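Local coordinates for protein D-galactonate dehydratase family member RspA (Pantoea ananatis, PDB 3T6C) that dehydrates D-gluconate to 2-dehydro-3-deoxy-D-gluconate, though only with low activity in vitro, using one magnesium ion per subunit, at residues Lys307-His321 and Ile334-His348. Numbering follows the deposited sequence.
Sequences KPLIDNKLIDYIRCH and IAIYSELNGVRTAWH. With GCO (D-gluconic acid), chain D.
The His348 ring is met at its edge on two sides of the imidazole: His321 ND1 lies 2.7 Å from His348 ND1, a hydrogen bond in which either nitrogen could be the donor, while His348 NE2 donates to O5 of D-gluconic acid at 2.8 Å. The two imidazoles meet rim to rim, planes 69° apart, and His321 is tied through NE2 to Thr63 O, consistent with a second-shell role in which it helps set the substrate-binding ring of His348. The Arg319 guanidinium carries His348 CB over one face, toward the rim; at its edge NH1 donates to Ala346 O (2.9 Å) from above the carbonyl plane. Bends at chi2 and chi3 fold the Arg319 chain back over Ala346, leaving NH2 3.0 Å from O1B of D-gluconic acid, with Glu272 and Glu375 as further partners. Tyr317 and Arg344 run side by side, their flat groups turned by 42°, and NH2 of Arg344 reaches Tyr317 OH; a water sits above one face of the tyrosine ring, toward its rim, linking Arg344 NE to Asp316 O. At the far end the Tyr337 ring has the Asp311 carboxylate at its edge, its OH donating to Asp311 OD1 on the syn side (2.6 Å), with Ile310 CG2 also at the rim. Ile318 of the strand packs against helix 328-340, CG1 on Ile334 CG2 (3.9 Å), and its CG2 shares Ser338 OG with Ile310 CD1 from helix 303-311. Between the strands, parallel bonding runs from Arg344 N to Asp316 O, Ile318 N to Arg344 O and Ala346 N to Ile318 O. Strand 317-318, helix 328-340 and strand 344-345 thus form a beta-alpha-beta unit of the enolase-superfamily barrel, with Arg319 and His348 just past the strands' C-terminal ends, lining the D-gluconate pocket.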
ATOM      1  N   LYS A 307     -10.124  12.837 -10.482  1.00  9.28           N
ATOM      2  CA  LYS A 307      -9.038  11.987 -10.978  1.00 10.51           C
ATOM      3  C   LYS A 307      -8.817  10.742 -10.100  1.00 12.80           C
ATOM      4  O   LYS A 307      -8.743   9.623 -10.625  1.00 12.64           O
ATOM      5  CB  LYS A 307      -7.746  12.820 -11.169  1.00  9.91           C
ATOM      6  CG  LYS A 307      -6.643  11.968 -11.888  1.00 10.95           C
ATOM      7  CD  LYS A 307      -5.400  12.888 -12.039  1.00 13.70           C
ATOM      8  CE  LYS A 307      -4.212  12.128 -12.577  1.00 12.66           C
ATOM      9  NZ  LYS A 307      -3.780  11.041 -11.659  1.00 11.72           N
ATOM     10  N   PRO A 308      -8.726  10.890  -8.756  1.00  9.24           N
ATOM     11  CA  PRO A 308      -8.477   9.703  -7.939  1.00 11.95           C
ATOM     12  C   PRO A 308      -9.612   8.686  -8.068  1.00 10.90           C
ATOM     13  O   PRO A 308      -9.369   7.458  -7.985  1.00 10.77           O
ATOM     14  CB  PRO A 308      -8.387  10.264  -6.500  1.00 15.01           C
ATOM     15  CG  PRO A 308      -8.034  11.727  -6.706  1.00 13.92           C
ATOM     16  CD  PRO A 308      -8.721  12.133  -7.953  1.00 10.34           C
ATOM     17  N   LEU A 309     -10.832   9.149  -8.303  1.00  9.90           N
ATOM     18  CA  LEU A 309     -11.934   8.187  -8.347  1.00 10.22           C
ATOM     19  C   LEU A 309     -11.812   7.372  -9.617  1.00 10.19           C
ATOM     20  O   LEU A 309     -12.062   6.146  -9.605  1.00 11.93           O
ATOM     21  CB  LEU A 309     -13.279   8.893  -8.397  1.00  9.34           C
ATOM     22  CG  LEU A 309     -13.637   9.719  -7.151  1.00 13.17           C
ATOM     23  CD1 LEU A 309     -15.086  10.185  -7.185  1.00 10.30           C
ATOM     24  CD2 LEU A 309     -13.312   9.097  -5.854  1.00 16.96           C
ATOM     25  N   ILE A 310     -11.399   8.033 -10.697  1.00  8.76           N
ATOM     26  CA  ILE A 310     -11.323   7.330 -11.985  1.00  8.08           C
ATOM     27  C   ILE A 310     -10.102   6.412 -11.950  1.00 11.20           C
ATOM     28  O   ILE A 310     -10.189   5.230 -12.327  1.00 10.68           O
ATOM     29  CB  ILE A 310     -11.294   8.322 -13.137  1.00  8.83           C
ATOM     30  CG1 ILE A 310     -12.648   9.061 -13.233  1.00  9.14           C
ATOM     31  CG2 ILE A 310     -10.999   7.560 -14.457  1.00 12.26           C
ATOM     32  CD1 ILE A 310     -12.567  10.294 -14.194  1.00 12.01           C
ATOM     33  N   ASP A 311      -8.967   6.906 -11.453  1.00 10.52           N
ATOM     34  CA  ASP A 311      -7.735   6.108 -11.372  1.00  9.88           C
ATOM     35  C   ASP A 311      -7.926   4.823 -10.618  1.00 10.18           C
ATOM     36  O   ASP A 311      -7.386   3.805 -11.013  1.00 11.77           O
ATOM     37  CB  ASP A 311      -6.646   6.914 -10.611  1.00  9.07           C
ATOM     38  CG  ASP A 311      -5.875   7.849 -11.518  1.00 18.15           C
ATOM     39  OD1 ASP A 311      -5.768   7.562 -12.738  1.00 19.08           O
ATOM     40  OD2 ASP A 311      -5.307   8.808 -10.979  1.00 18.99           O
ATOM     41  N   ASN A 312      -8.681   4.895  -9.536  1.00 10.28           N
ATOM     42  CA  ASN A 312      -8.852   3.783  -8.602  1.00 11.70           C
ATOM     43  C   ASN A 312     -10.114   2.942  -8.864  1.00 10.60           C
ATOM     44  O   ASN A 312     -10.478   2.052  -8.061  1.00  9.40           O
ATOM     45  CB  ASN A 312      -8.721   4.267  -7.164  1.00 10.42           C
ATOM     46  CG  ASN A 312      -7.330   4.724  -6.863  1.00 16.30           C
ATOM     47  OD1 ASN A 312      -6.405   3.895  -6.805  1.00 20.26           O
ATOM     48  ND2 ASN A 312      -7.148   6.021  -6.693  1.00 15.21           N
ATOM     49  N   LYS A 313     -10.792   3.211  -9.976  1.00  9.79           N
ATOM     50  CA  LYS A 313     -11.968   2.412 -10.366  1.00  8.26           C
ATOM     51  C   LYS A 313     -13.077   2.528  -9.313  1.00  6.94           C
ATOM     52  O   LYS A 313     -13.793   1.544  -9.024  1.00 10.02           O
ATOM     53  CB  LYS A 313     -11.607   0.927 -10.616  1.00  8.75           C
ATOM     54  CG  LYS A 313     -10.283   0.741 -11.410  1.00  9.35           C
ATOM     55  CD  LYS A 313     -10.267   1.443 -12.757  1.00  8.82           C
ATOM     56  CE  LYS A 313      -9.047   1.038 -13.600  1.00  8.16           C
ATOM     57  NZ  LYS A 313      -7.761   1.560 -12.944  1.00 10.88           N
ATOM     58  N   LEU A 314     -13.206   3.723  -8.739  1.00  7.82           N
ATOM     59  CA  LEU A 314     -14.155   3.921  -7.625  1.00  8.90           C
ATOM     60  C   LEU A 314     -15.535   4.299  -8.123  1.00  7.54           C
ATOM     61  O   LEU A 314     -16.483   4.300  -7.349  1.00  9.08           O
ATOM     62  CB  LEU A 314     -13.636   4.984  -6.597  1.00  7.36           C
ATOM     63  CG  LEU A 314     -12.291   4.531  -6.007  1.00  9.60           C
ATOM     64  CD1 LEU A 314     -11.860   5.607  -5.017  1.00 10.92           C
ATOM     65  CD2 LEU A 314     -12.365   3.136  -5.338  1.00 11.72           C
ATOM     66  N   ILE A 315     -15.657   4.531  -9.440  1.00  7.24           N
ATOM     67  CA  ILE A 315     -16.936   4.860 -10.060  1.00  7.16           C
ATOM     68  C   ILE A 315     -16.992   4.177 -11.409  1.00  9.30           C
ATOM     69  O   ILE A 315     -15.967   3.729 -11.944  1.00  8.04           O
ATOM     70  CB  ILE A 315     -17.167   6.379 -10.250  1.00  8.37           C
ATOM     71  CG1 ILE A 315     -16.075   6.978 -11.157  1.00  7.77           C
ATOM     72  CG2 ILE A 315     -17.106   7.116  -8.888  1.00  9.56           C
ATOM     73  CD1 ILE A 315     -16.287   8.506 -11.426  1.00  8.07           C
ATOM     74  N   ASP A 316     -18.193   3.947 -11.878  1.00  8.33           N
ATOM     75  CA  ASP A 316     -18.413   3.445 -13.231  1.00  7.23           C
ATOM     76  C   ASP A 316     -18.870   4.461 -14.246  1.00  8.97           C
ATOM     77  O   ASP A 316     -18.792   4.209 -15.450  1.00  9.15           O
ATOM     78  CB  ASP A 316     -19.422   2.312 -13.121  1.00  7.69           C
ATOM     79  CG  ASP A 316     -18.998   1.330 -12.057  1.00  9.97           C
ATOM     80  OD1 ASP A 316     -19.647   1.274 -10.986  1.00  9.66           O
ATOM     81  OD2 ASP A 316     -17.954   0.635 -12.317  1.00  9.77           O
ATOM     82  N   TYR A 317     -19.345   5.616 -13.744  1.00  7.61           N
ATOM     83  CA  TYR A 317     -19.854   6.699 -14.601  1.00  8.31           C
ATOM     84  C   TYR A 317     -19.430   8.005 -14.027  1.00 10.88           C
ATOM     85  O   TYR A 317     -19.641   8.267 -12.840  1.00  9.90           O
ATOM     86  CB  TYR A 317     -21.416   6.704 -14.655  1.00  8.25           C
ATOM     87  CG  TYR A 317     -21.969   5.435 -15.295  1.00  9.25           C
ATOM     88  CD1 TYR A 317     -22.282   4.326 -14.505  1.00  7.43           C
ATOM     89  CD2 TYR A 317     -22.143   5.338 -16.672  1.00 10.16           C
ATOM     90  CE1 TYR A 317     -22.753   3.126 -15.091  1.00  6.98           C
ATOM     91  CE2 TYR A 317     -22.621   4.138 -17.269  1.00  8.02           C
ATOM     92  CZ  TYR A 317     -22.931   3.080 -16.463  1.00  8.68           C
ATOM     93  OH  TYR A 317     -23.390   1.905 -17.017  1.00 10.11           O
ATOM     94  N   ILE A 318     -18.868   8.852 -14.877  1.00  7.56           N
ATOM     95  CA  ILE A 318     -18.478  10.219 -14.487  1.00  7.14           C
ATOM     96  C   ILE A 318     -19.611  11.153 -14.938  1.00  7.20           C
ATOM     97  O   ILE A 318     -20.109  11.102 -16.064  1.00  9.80           O
ATOM     98  CB  ILE A 318     -17.078  10.564 -15.079  1.00  8.29           C
ATOM     99  CG1 ILE A 318     -16.645  11.959 -14.607  1.00  7.14           C
ATOM    100  CG2 ILE A 318     -17.088  10.613 -16.589  1.00  7.96           C
ATOM    101  CD1 ILE A 318     -16.462  12.057 -13.082  1.00  9.49           C
ATOM    102  N   ARG A 319     -20.077  11.930 -13.961  1.00  7.60           N
ATOM    103  CA  ARG A 319     -21.288  12.765 -14.040  1.00  6.62           C
ATOM    104  C   ARG A 319     -21.119  14.256 -14.284  1.00  8.67           C
ATOM    105  O   ARG A 319     -22.067  15.029 -14.044  1.00  9.84           O
ATOM    106  CB  ARG A 319     -22.195  12.529 -12.812  1.00  7.96           C
ATOM    107  CG  ARG A 319     -22.751  11.099 -12.730  1.00  8.02           C
ATOM    108  CD  ARG A 319     -24.059  11.003 -13.551  1.00 10.09           C
ATOM    109  NE  ARG A 319     -25.062  11.959 -13.047  1.00  9.44           N
ATOM    110  CZ  ARG A 319     -25.964  12.601 -13.814  1.00  9.12           C
ATOM    111  NH1 ARG A 319     -25.959  12.514 -15.161  1.00  8.52           N
ATOM    112  NH2 ARG A 319     -26.889  13.382 -13.238  1.00  9.16           N
ATOM    113  N   CYS A 320     -19.920  14.688 -14.642  1.00  8.08           N
ATOM    114  CA  CYS A 320     -19.696  16.148 -14.599  1.00  7.68           C
ATOM    115  C   CYS A 320     -20.749  16.949 -15.331  1.00  8.62           C
ATOM    116  O   CYS A 320     -21.260  16.557 -16.425  1.00  9.63           O
ATOM    117  CB  CYS A 320     -18.380  16.492 -15.256  1.00  7.93           C
ATOM    118  SG  CYS A 320     -16.969  15.720 -14.368  1.00 13.47           S
ATOM    119  N   HIS A 321     -21.026  18.126 -14.743  1.00  9.26           N
ATOM    120  CA  HIS A 321     -21.765  19.187 -15.444  1.00  9.13           C
ATOM    121  C   HIS A 321     -20.611  19.836 -16.188  1.00  8.27           C
ATOM    122  O   HIS A 321     -19.707  20.480 -15.565  1.00 10.56           O
ATOM    123  CB  HIS A 321     -22.358  20.099 -14.355  1.00 10.58           C
ATOM    124  CG  HIS A 321     -23.182  21.254 -14.863  1.00  9.90           C
ATOM    125  ND1 HIS A 321     -24.461  21.095 -15.355  1.00 12.25           N
ATOM    126  CD2 HIS A 321     -22.943  22.582 -14.854  1.00 11.44           C
ATOM    127  CE1 HIS A 321     -24.946  22.280 -15.693  1.00 12.86           C
ATOM    128  NE2 HIS A 321     -24.051  23.201 -15.373  1.00 12.78           N
ATOM    129  N   ILE A 334     -11.515  14.544 -19.706  1.00  7.41           N
ATOM    130  CA  ILE A 334     -12.053  13.668 -18.663  1.00  7.56           C
ATOM    131  C   ILE A 334     -12.681  12.433 -19.304  1.00 11.40           C
ATOM    132  O   ILE A 334     -12.609  11.328 -18.757  1.00  9.68           O
ATOM    133  CB  ILE A 334     -13.142  14.442 -17.858  1.00  9.64           C
ATOM    134  CG1 ILE A 334     -12.444  15.506 -16.987  1.00 10.03           C
ATOM    135  CG2 ILE A 334     -13.918  13.438 -16.972  1.00 12.58           C
ATOM    136  CD1 ILE A 334     -13.386  16.587 -16.462  1.00 10.58           C
ATOM    137  N   ALA A 335     -13.327  12.603 -20.475  1.00  9.54           N
ATOM    138  CA  ALA A 335     -13.926  11.448 -21.131  1.00  8.66           C
ATOM    139  C   ALA A 335     -12.827  10.435 -21.515  1.00  9.27           C
ATOM    140  O   ALA A 335     -12.999   9.230 -21.362  1.00  8.75           O
ATOM    141  CB  ALA A 335     -14.709  11.919 -22.359  1.00  9.08           C
ATOM    142  N   ILE A 336     -11.724  10.929 -22.054  1.00  8.46           N
ATOM    143  CA  ILE A 336     -10.564  10.079 -22.427  1.00  7.61           C
ATOM    144  C   ILE A 336      -9.900   9.446 -21.193  1.00  8.86           C
ATOM    145  O   ILE A 336      -9.591   8.233 -21.183  1.00 10.22           O
ATOM    146  CB  ILE A 336      -9.561  10.901 -23.235  1.00  6.63           C
ATOM    147  CG1 ILE A 336     -10.135  11.095 -24.647  1.00 10.41           C
ATOM    148  CG2 ILE A 336      -8.162  10.188 -23.237  1.00  9.96           C
ATOM    149  CD1 ILE A 336      -9.375  12.135 -25.477  1.00 13.76           C
ATOM    150  N   TYR A 337      -9.718  10.230 -20.151  1.00  7.51           N
ATOM    151  CA  TYR A 337      -9.126   9.665 -18.925  1.00  7.70           C
ATOM    152  C   TYR A 337     -10.018   8.528 -18.380  1.00  9.26           C
ATOM    153  O   TYR A 337      -9.533   7.494 -17.934  1.00  9.31           O
ATOM    154  CB  TYR A 337      -8.975  10.789 -17.879  1.00  8.13           C
ATOM    155  CG  TYR A 337      -7.908  10.466 -16.861  1.00  9.53           C
ATOM    156  CD1 TYR A 337      -6.590  10.805 -17.127  1.00 13.83           C
ATOM    157  CD2 TYR A 337      -8.218   9.833 -15.666  1.00 10.54           C
ATOM    158  CE1 TYR A 337      -5.572  10.484 -16.257  1.00 11.59           C
ATOM    159  CE2 TYR A 337      -7.186   9.486 -14.786  1.00  9.11           C
ATOM    160  CZ  TYR A 337      -5.883   9.799 -15.098  1.00 11.18           C
ATOM    161  OH  TYR A 337      -4.876   9.495 -14.198  1.00 13.59           O
ATOM    162  N   SER A 338     -11.330   8.725 -18.464  1.00  8.86           N
ATOM    163  CA  SER A 338     -12.299   7.690 -18.075  1.00  9.51           C
ATOM    164  C   SER A 338     -12.201   6.471 -18.986  1.00  9.46           C
ATOM    165  O   SER A 338     -12.134   5.307 -18.487  1.00  9.09           O
ATOM    166  CB  SER A 338     -13.726   8.274 -18.118  1.00  9.99           C
ATOM    167  OG  SER A 338     -13.816   9.347 -17.198  1.00 11.10           O
ATOM    168  N   GLU A 339     -12.134   6.712 -20.304  1.00  8.82           N
ATOM    169  CA  GLU A 339     -12.082   5.635 -21.282  1.00  6.74           C
ATOM    170  C   GLU A 339     -10.946   4.671 -20.979  1.00  8.62           C
ATOM    171  O   GLU A 339     -11.109   3.437 -21.034  1.00 10.61           O
ATOM    172  CB  GLU A 339     -11.862   6.284 -22.678  1.00  9.16           C
ATOM    173  CG  GLU A 339     -11.710   5.260 -23.823  1.00 12.61           C
ATOM    174  CD  GLU A 339     -11.300   5.920 -25.154  1.00 16.36           C
ATOM    175  OE1 GLU A 339     -11.387   7.163 -25.296  1.00 16.76           O
ATOM    176  OE2 GLU A 339     -10.846   5.172 -26.033  1.00 19.84           O
ATOM    177  N   LEU A 340      -9.773   5.218 -20.691  0.52  8.33           N
ATOM    178  CA  LEU A 340      -8.589   4.363 -20.491  0.52  6.88           C
ATOM    179  C   LEU A 340      -8.643   3.617 -19.153  0.52  9.15           C
ATOM    180  O   LEU A 340      -7.882   2.665 -18.945  0.52 10.77           O
ATOM    181  CB  LEU A 340      -7.308   5.207 -20.628  0.52  8.02           C
ATOM    182  CG  LEU A 340      -6.714   5.479 -22.046  0.52  7.95           C
ATOM    183  CD1 LEU A 340      -7.766   5.858 -23.075  0.52  9.34           C
ATOM    184  CD2 LEU A 340      -5.616   6.550 -22.006  0.52 13.63           C
ATOM    185  N   ASN A 341      -9.508   4.073 -18.243  1.00  7.86           N
ATOM    186  CA  ASN A 341      -9.797   3.373 -16.969  1.00  8.98           C
ATOM    187  C   ASN A 341     -11.051   2.507 -17.009  1.00 10.15           C
ATOM    188  O   ASN A 341     -11.498   2.047 -15.969  1.00  8.88           O
ATOM    189  CB  ASN A 341      -9.849   4.411 -15.819  1.00  8.84           C
ATOM    190  CG  ASN A 341      -8.456   4.799 -15.411  1.00  8.49           C
ATOM    191  OD1 ASN A 341      -7.768   3.987 -14.753  1.00 10.84           O
ATOM    192  ND2 ASN A 341      -7.987   5.994 -15.848  1.00  9.08           N
ATOM    193  N   GLY A 342     -11.685   2.374 -18.180  1.00  8.69           N
ATOM    194  CA  GLY A 342     -12.908   1.555 -18.248  1.00  8.40           C
ATOM    195  C   GLY A 342     -14.130   2.199 -17.628  1.00  9.06           C
ATOM    196  O   GLY A 342     -15.157   1.514 -17.366  1.00 10.33           O
ATOM    197  N   VAL A 343     -14.073   3.523 -17.424  1.00  7.73           N
ATOM    198  CA  VAL A 343     -15.203   4.259 -16.836  1.00  5.91           C
ATOM    199  C   VAL A 343     -15.995   4.945 -17.961  1.00 10.19           C
ATOM    200  O   VAL A 343     -15.388   5.433 -18.919  1.00  9.75           O
ATOM    201  CB  VAL A 343     -14.621   5.327 -15.873  1.00  6.79           C
ATOM    202  CG1 VAL A 343     -15.752   6.288 -15.388  1.00 11.14           C
ATOM    203  CG2 VAL A 343     -13.994   4.607 -14.664  1.00  8.35           C
ATOM    204  N   ARG A 344     -17.328   4.992 -17.866  1.00  9.06           N
ATOM    205  CA  ARG A 344     -18.092   5.605 -18.951  1.00  7.86           C
ATOM    206  C   ARG A 344     -18.651   6.992 -18.598  1.00  8.18           C
ATOM    207  O   ARG A 344     -18.641   7.403 -17.445  1.00  8.76           O
ATOM    208  CB  ARG A 344     -19.247   4.663 -19.382  1.00  7.42           C
ATOM    209  CG  ARG A 344     -18.685   3.326 -19.914  1.00  7.14           C
ATOM    210  CD  ARG A 344     -19.730   2.559 -20.739  1.00  7.90           C
ATOM    211  NE  ARG A 344     -20.783   2.045 -19.893  1.00  9.71           N
ATOM    212  CZ  ARG A 344     -21.820   1.394 -20.398  1.00 16.69           C
ATOM    213  NH1 ARG A 344     -21.914   1.211 -21.713  1.00 18.80           N
ATOM    214  NH2 ARG A 344     -22.798   0.938 -19.607  1.00 15.88           N
ATOM    215  N   THR A 345     -19.176   7.688 -19.601  1.00  6.76           N
ATOM    216  CA  THR A 345     -19.650   9.081 -19.369  1.00  6.67           C
ATOM    217  C   THR A 345     -21.159   9.131 -19.132  1.00  7.23           C
ATOM    218  O   THR A 345     -21.933   8.362 -19.753  1.00  8.58           O
ATOM    219  CB  THR A 345     -19.268  10.035 -20.542  1.00  8.92           C
ATOM    220  OG1 THR A 345     -20.081   9.715 -21.688  1.00  9.29           O
ATOM    221  CG2 THR A 345     -17.798   9.884 -20.907  1.00  9.65           C
ATOM    222  N   ALA A 346     -21.577   9.939 -18.144  1.00  8.88           N
ATOM    223  CA  ALA A 346     -22.991  10.288 -18.020  1.00  7.81           C
ATOM    224  C   ALA A 346     -22.998  11.770 -17.647  1.00  8.70           C
ATOM    225  O   ALA A 346     -23.369  12.133 -16.499  1.00  8.45           O
ATOM    226  CB  ALA A 346     -23.541   9.402 -16.840  1.00  9.44           C
ATOM    227  N   TRP A 347     -22.938  12.644 -18.642  1.00  8.69           N
ATOM    228  CA  TRP A 347     -22.869  14.081 -18.308  1.00  7.13           C
ATOM    229  C   TRP A 347     -24.172  14.538 -17.680  1.00  8.27           C
ATOM    230  O   TRP A 347     -25.257  14.148 -18.105  1.00 10.08           O
ATOM    231  CB  TRP A 347     -22.588  14.918 -19.578  1.00  8.65           C
ATOM    232  CG  TRP A 347     -21.379  14.449 -20.381  1.00  9.45           C
ATOM    233  CD1 TRP A 347     -21.383  14.030 -21.683  1.00  8.20           C
ATOM    234  CD2 TRP A 347     -20.032  14.358 -19.940  1.00  9.69           C
ATOM    235  NE1 TRP A 347     -20.116  13.699 -22.089  1.00 11.26           N
ATOM    236  CE2 TRP A 347     -19.265  13.870 -21.043  1.00 10.80           C
ATOM    237  CE3 TRP A 347     -19.379  14.642 -18.724  1.00  9.83           C
ATOM    238  CZ2 TRP A 347     -17.887  13.728 -20.993  1.00 10.30           C
ATOM    239  CZ3 TRP A 347     -17.984  14.437 -18.666  1.00 12.95           C
ATOM    240  CH2 TRP A 347     -17.269  13.992 -19.797  1.00 11.97           C
ATOM    241  N   HIS A 348     -24.035  15.440 -16.697  1.00  7.10           N
ATOM    242  CA  HIS A 348     -25.225  16.051 -16.026  1.00  6.95           C
ATOM    243  C   HIS A 348     -25.998  16.939 -16.998  1.00 13.19           C
ATOM    244  O   HIS A 348     -25.400  17.765 -17.730  1.00 11.88           O
ATOM    245  CB  HIS A 348     -24.681  16.821 -14.830  1.00  9.18           C
ATOM    246  CG  HIS A 348     -25.703  17.644 -14.078  1.00  8.64           C
ATOM    247  ND1 HIS A 348     -25.840  19.002 -14.297  1.00 16.18           N
ATOM    248  CD2 HIS A 348     -26.580  17.331 -13.091  1.00 11.86           C
ATOM    249  CE1 HIS A 348     -26.776  19.487 -13.487  1.00 15.06           C
ATOM    250  NE2 HIS A 348     -27.214  18.505 -12.722  1.00 11.57           N
TER
HETATM  251  C1  GCO D 601     -29.477  15.563 -11.461  1.00 12.63           C
HETATM  252  C2  GCO D 601     -29.108  16.562 -10.430  1.00 13.43           C
HETATM  253  C3  GCO D 601     -29.962  17.816 -10.424  1.00 15.71           C
HETATM  254  C4  GCO D 601     -29.344  18.881  -9.542  1.00 14.54           C
HETATM  255  C5  GCO D 601     -29.571  20.244 -10.148  1.00 14.27           C
HETATM  256  C6  GCO D 601     -28.962  21.376  -9.340  1.00 12.15           C
HETATM  257  O1A GCO D 601     -30.073  15.887 -12.530  1.00 11.72           O
HETATM  258  O1B GCO D 601     -29.043  14.373 -11.320  1.00  9.42           O
HETATM  259  O2  GCO D 601     -28.896  15.903  -9.209  1.00 10.18           O
HETATM  260  O3  GCO D 601     -31.210  17.428  -9.983  1.00 15.67           O
HETATM  261  O4  GCO D 601     -29.955  18.795  -8.267  1.00 15.51           O
HETATM  262  O5  GCO D 601     -29.030  20.251 -11.417  1.00 13.43           O
HETATM  263  O6  GCO D 601     -29.131  22.660  -9.909  1.00 12.99           O
HETATM  264  O   HOH W   1     -19.969   1.848 -16.983  1.00  9.83           O